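PDB 4RZK: small heat shock protein hsp20 family from Sulfolobus solfataricus, which probably binds unfolded proteins as a stress-response chaperone, the chain here being its alpha-crystallin domain. Local coordinates for residues E8-D12 with V23-P27; V29-K35 with I47-S51. All coordinates share one frame; numbering follows the deposited sequence.

Overall arrangement
From the N terminus, strand 6-16 runs out, turns and returns as strand 19-25. Contact 1 closes this hairpin, pairing residues 8-12 with 23-27 and leaving the turn at its far end. The chain then passes at once into contact 2. Here residues 29-35 meet 47-51 and close the hairpin of strands 34-39 and 44-50. The two loops are in series: neither nests in the other and they do not cross. The centres of contact 1 and contact 2 are about 12 Å apart. They touch through side chains, V26 on A49 and A24 on I47, so the two hairpins pack on each other within the domain. Both contacts also reach the second subunit of the dimer.

Contact 1: residues E8-D12 with V23-P27; sequences EPLAD and VAEVP
L10 and E25 meet at an angle on one face of the hairpin. The methyl CD1 of L10 lies 3.5 Å from OE1 of E25, so the leucine touches the carboxylate with one branch. Both side chains leave the backbone the same way, with CG anti to the carbonyl carbon (chi1 -59° in L10 and -58° in E25). E25 then runs on extended and brings its carboxylate up against the leucine methyl. The other oxygen, OE2, forms salt bridges with R54 and R7 of the second subunit. Two arginines on one oxygen would probably favour the ionised carboxylate. L10 also packs on that R7, so both residues belong to the subunit interface.

The two strands run antiparallel. E25 N gives a nearly straight bond to L10 O (2.9 Å). The return link is made through a water, which accepts from L10 N and donates to E25 O at 2.7 Å. Farther along, D12 and V23 exchange two direct bonds. D12 N approaches V23 O in the carbonyl plane, whereas V23 N reaches D12 O from a tilt of 24°.

P9, just before the paired residues, turns its ring toward the other strand. Its ring carbon CB sits 3.3 Å from E25 O and 4.0 Å from CG2 of V26. V26 and P9 both also touch Y56 of strand 55-61. A11 and A24 share the face opposite L10 and E25. A11 CA and A24 CA are 4.4 Å apart, and A11 CA also makes a CA-H...O contact with V23 O (3.1 Å). A24 packs on I47, so this face looks into the domain. The pairing is that of a beta hairpin in the immunoglobulin-like beta-sandwich of the alpha-crystallin domain, with one face turned to the domain interior and E25 bound to the partner subunit.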
loop_
_atom_site.group_PDB
_atom_site.type_symbol
_atom_site.label_atom_id
_atom_site.label_comp_id
_atom_site.label_asym_id
_atom_site.label_seq_id
_atom_site.Cartn_x
_atom_site.Cartn_y
_atom_site.Cartn_z
ATOM N N GLU A 8 -10.476 0.543 -5.893
ATOM C CA GLU A 8 -10.233 -0.842 -6.192
ATOM C C GLU A 8 -8.761 -1.100 -6.023
ATOM O O GLU A 8 -7.944 -0.499 -6.683
ATOM C CB GLU A 8 -10.657 -1.138 -7.612
ATOM C CG GLU A 8 -10.304 -2.519 -8.090
ATOM C CD GLU A 8 -10.977 -2.839 -9.391
ATOM O OE1 GLU A 8 -10.288 -2.983 -10.407
ATOM O OE2 GLU A 8 -12.205 -2.929 -9.397
ATOM N N PRO A 9 -8.443 -2.008 -5.120
ATOM C CA PRO A 9 -7.072 -2.292 -4.724
ATOM C C PRO A 9 -6.281 -2.985 -5.800
ATOM O O PRO A 9 -6.849 -3.706 -6.591
ATOM C CB PRO A 9 -7.248 -3.229 -3.534
ATOM C CG PRO A 9 -8.622 -3.764 -3.650
ATOM C CD PRO A 9 -9.410 -2.654 -4.231
ATOM N N LEU A 10 -4.977 -2.765 -5.833
ATOM C CA LEU A 10 -4.146 -3.515 -6.734
ATOM C C LEU A 10 -4.125 -4.932 -6.226
ATOM O O LEU A 10 -3.853 -5.171 -5.068
ATOM C CB LEU A 10 -2.733 -2.964 -6.728
ATOM C CG LEU A 10 -2.500 -1.508 -7.104
ATOM C CD1 LEU A 10 -1.014 -1.234 -7.113
ATOM C CD2 LEU A 10 -3.092 -1.178 -8.458
ATOM N N ALA A 11 -4.402 -5.873 -7.109
ATOM C CA ALA A 11 -4.475 -7.265 -6.735
ATOM C C ALA A 11 -3.804 -8.129 -7.773
ATOM O O ALA A 11 -3.954 -7.902 -8.954
ATOM C CB ALA A 11 -5.921 -7.674 -6.575
ATOM N N ASP A 12 -3.073 -9.134 -7.332
ATOM C CA ASP A 12 -2.529 -10.103 -8.250
ATOM C C ASP A 12 -2.901 -11.481 -7.782
ATOM O O ASP A 12 -2.668 -11.823 -6.646
ATOM C CB ASP A 12 -1.020 -9.978 -8.316
ATOM C CG ASP A 12 -0.441 -10.681 -9.504
ATOM O OD1 ASP A 12 0.738 -11.063 -9.444
ATOM O OD2 ASP A 12 -1.163 -10.854 -10.499
ATOM N N VAL A 23 -3.025 -11.737 -3.747
ATOM C CA VAL A 23 -2.330 -10.643 -3.101
ATOM C C VAL A 23 -3.019 -9.318 -3.358
ATOM O O VAL A 23 -3.298 -8.982 -4.486
ATOM C CB VAL A 23 -0.894 -10.539 -3.607
ATOM C CG1 VAL A 23 -0.269 -9.241 -3.160
ATOM C CG2 VAL A 23 -0.083 -11.715 -3.120
ATOM N N ALA A 24 -3.293 -8.578 -2.294
ATOM C CA ALA A 24 -3.958 -7.296 -2.396
ATOM C C ALA A 24 -3.267 -6.197 -1.626
ATOM O O ALA A 24 -2.891 -6.384 -0.490
ATOM C CB ALA A 24 -5.400 -7.426 -1.928
ATOM N N GLU A 25 -3.161 -5.032 -2.235
ATOM C CA GLU A 25 -2.614 -3.902 -1.544
ATOM C C GLU A 25 -3.728 -3.037 -1.080
ATOM O O GLU A 25 -4.492 -2.514 -1.861
ATOM C CB GLU A 25 -1.801 -3.079 -2.481
ATOM C CG GLU A 25 -0.690 -3.823 -3.131
ATOM C CD GLU A 25 0.267 -2.856 -3.725
ATOM O OE1 GLU A 25 -0.057 -1.668 -3.790
ATOM O OE2 GLU A 25 1.363 -3.274 -4.112
ATOM N N VAL A 26 -3.780 -2.850 0.214
ATOM C CA VAL A 26 -4.809 -2.038 0.796
ATOM C C VAL A 26 -4.211 -1.155 1.878
ATOM O O VAL A 26 -4.563 -1.275 3.033
ATOM C CB VAL A 26 -5.830 -2.963 1.445
ATOM C CG1 VAL A 26 -6.585 -2.246 2.537
ATOM C CG2 VAL A 26 -6.758 -3.546 0.410
ATOM N N PRO A 27 -3.317 -0.247 1.521
ATOM C CA PRO A 27 -2.667 0.514 2.583
ATOM C C PRO A 27 -3.569 1.591 3.186
ATOM O O PRO A 27 -4.440 2.133 2.506
ATOM C CB PRO A 27 -1.465 1.129 1.879
ATOM C CG PRO A 27 -1.886 1.252 0.465
ATOM C CD PRO A 27 -2.787 0.097 0.187
HETATM O O HOH W 1 -4.062 -0.810 -3.939
#

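Contact 2: residues V29-K35 with I47-S51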
loop_
_atom_site.group_PDB
_atom_site.type_symbol
_atom_site.label_atom_id
_atom_site.label_comp_id
_atom_site.label_asym_id
_atom_site.label_seq_id
_atom_site.Cartn_x
_atom_site.Cartn_y
_atom_site.Cartn_z
ATOM N N VAL A 29 -5.233 0.899 5.953
ATOM C CA VAL A 29 -6.230 0.177 6.703
ATOM C C VAL A 29 -5.605 -0.769 7.715
ATOM O O VAL A 29 -4.613 -1.411 7.421
ATOM C CB VAL A 29 -7.138 -0.586 5.729
ATOM C CG1 VAL A 29 -8.054 -1.506 6.458
ATOM C CG2 VAL A 29 -7.929 0.399 4.895
ATOM N N ASN A 30 -6.167 -0.830 8.915
ATOM C CA ASN A 30 -5.702 -1.773 9.926
ATOM C C ASN A 30 -6.259 -3.154 9.622
ATOM O O ASN A 30 -7.259 -3.269 8.915
ATOM C CB ASN A 30 -6.118 -1.338 11.333
ATOM C CG ASN A 30 -5.457 -0.056 11.770
ATOM O OD1 ASN A 30 -4.264 -0.030 12.021
ATOM N ND2 ASN A 30 -6.235 1.013 11.884
ATOM N N LYS A 31 -5.644 -4.203 10.162
ATOM C CA LYS A 31 -6.009 -5.555 9.751
ATOM C C LYS A 31 -7.434 -5.963 10.183
ATOM O O LYS A 31 -8.128 -6.687 9.449
ATOM C CB LYS A 31 -4.974 -6.572 10.267
ATOM C CG LYS A 31 -4.979 -6.827 11.764
ATOM C CD LYS A 31 -4.208 -8.097 12.076
ATOM C CE LYS A 31 -4.170 -8.410 13.563
ATOM N NZ LYS A 31 -3.537 -9.744 13.783
ATOM N N GLU A 32 -7.882 -5.495 11.342
ATOM C CA GLU A 32 -9.232 -5.815 11.803
ATOM C C GLU A 32 -10.289 -5.145 10.930
ATOM O O GLU A 32 -11.443 -5.566 10.910
ATOM C CB GLU A 32 -9.440 -5.416 13.268
ATOM C CG GLU A 32 -8.577 -4.289 13.770
ATOM C CD GLU A 32 -7.139 -4.727 13.968
ATOM O OE1 GLU A 32 -6.880 -5.578 14.857
ATOM O OE2 GLU A 32 -6.271 -4.245 13.205
ATOM N N ASP A 33 -9.885 -4.104 10.209
ATOM C CA ASP A 33 -10.779 -3.376 9.312
ATOM C C ASP A 33 -10.912 -4.054 7.956
ATOM O O ASP A 33 -11.504 -3.497 7.038
ATOM C CB ASP A 33 -10.288 -1.941 9.087
ATOM C CG ASP A 33 -10.567 -1.018 10.255
ATOM O OD1 ASP A 33 -11.506 -1.286 11.040
ATOM O OD2 ASP A 33 -9.844 0.001 10.354
ATOM N N ILE A 34 -10.354 -5.253 7.830
ATOM C CA ILE A 34 -10.401 -5.988 6.583
ATOM C C ILE A 34 -11.358 -7.152 6.679
ATOM O O ILE A 34 -11.406 -7.830 7.692
ATOM C CB ILE A 34 -9.005 -6.504 6.204
ATOM C CG1 ILE A 34 -8.000 -5.349 6.215
ATOM C CG2 ILE A 34 -9.022 -7.208 4.844
ATOM C CD1 ILE A 34 -6.575 -5.774 6.030
ATOM N N LYS A 35 -12.120 -7.381 5.617
ATOM C CA LYS A 35 -12.987 -8.547 5.516
ATOM C C LYS A 35 -12.707 -9.331 4.246
ATOM O O LYS A 35 -12.655 -8.765 3.175
ATOM C CB LYS A 35 -14.451 -8.137 5.540
ATOM C CG LYS A 35 -14.847 -7.289 6.732
ATOM C CD LYS A 35 -14.576 -7.998 8.047
ATOM C CE LYS A 35 -14.314 -7.001 9.163
ATOM N NZ LYS A 35 -14.077 -7.673 10.467
ATOM N N ILE A 47 -13.025 -9.022 -1.236
ATOM C CA ILE A 47 -12.247 -8.325 -0.214
ATOM C C ILE A 47 -12.761 -6.928 0.116
ATOM O O ILE A 47 -12.933 -6.104 -0.760
ATOM C CB ILE A 47 -10.786 -8.176 -0.652
ATOM C CG1 ILE A 47 -10.114 -9.528 -0.780
ATOM C CG2 ILE A 47 -10.023 -7.324 0.332
ATOM C CD1 ILE A 47 -8.940 -9.509 -1.717
ATOM N N THR A 48 -12.984 -6.668 1.396
ATOM C CA THR A 48 -13.459 -5.379 1.858
ATOM C C THR A 48 -12.526 -4.781 2.886
ATOM O O THR A 48 -12.274 -5.396 3.896
ATOM C CB THR A 48 -14.793 -5.550 2.574
ATOM O OG1 THR A 48 -15.855 -5.478 1.630
ATOM C CG2 THR A 48 -14.969 -4.470 3.579
ATOM N N ALA A 49 -12.042 -3.573 2.651
ATOM C CA ALA A 49 -11.200 -2.893 3.621
ATOM C C ALA A 49 -11.694 -1.494 3.918
ATOM O O ALA A 49 -11.922 -0.722 3.014
ATOM C CB ALA A 49 -9.773 -2.849 3.129
ATOM N N LYS A 50 -11.866 -1.174 5.192
ATOM C CA LYS A 50 -12.393 0.127 5.594
ATOM C C LYS A 50 -11.576 0.858 6.652
ATOM O O LYS A 50 -11.187 0.294 7.653
ATOM C CB LYS A 50 -13.825 -0.020 6.090
ATOM C CG LYS A 50 -14.849 0.715 5.257
ATOM C CD LYS A 50 -16.057 -0.165 5.009
ATOM C CE LYS A 50 -16.467 -0.132 3.552
ATOM N NZ LYS A 50 -17.185 1.128 3.229
ATOM N N SER A 51 -11.343 2.134 6.428
ATOM C CA SER A 51 -10.673 2.972 7.397
ATOM C C SER A 51 -11.149 4.369 7.080
ATOM O O SER A 51 -11.711 4.583 6.027
ATOM C CB SER A 51 -9.163 2.841 7.276
ATOM O OG SER A 51 -8.586 4.023 6.786
#
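The hairpin of strands 34-39 and 44-50 begins here, where D33, at the end of the 3-10 turn 31-33, meets K50. K50 N donates to D33 O (3.0 Å), from a position tilted 24° off the carbonyl plane. The next paired residues, K35 and T48, exchange two bonds. K35 N points nearly straight at T48 O, and T48 N donates to K35 O (2.8 Å), lying in the carbonyl plane.

On one face V29 and I34 both reach the methyl of A49. A49 CB is 4.0 Å from CG1 of V29 and 4.3 Å from CG1 of I34. With CG1 anti to the backbone N (chi1 172°), both methyls of V29 touch A49 CB, and V29 CG2 also reaches S51 CB, 3.6 Å away. Y56 of strand 55-61 touches V29 and A49. In this alpha-crystallin beta-sandwich, 34-39 is an outermost strand of the chain's sheet; it hydrogen-bonds to 44-50, and I34 also packs on F75 of strand 72-76.

The other face carries K35 and T48, whose CB atoms lie side by side at 4.0 Å. The K35 chain bends at chi2 (-59°) and turns back over the 3-10 turn, where NZ makes a weak bond to E32 O.

D33 OD2 and K50 O are both acceptors and no hydrogen bond joins them; their closeness is doubtful. D33 OD2 also lies 4.2 Å from S51 CB. A glycine here has no carboxylate and would probably leave S51 CB without this neighbour. S51 OG makes a weak hydrogen bond to R54 N.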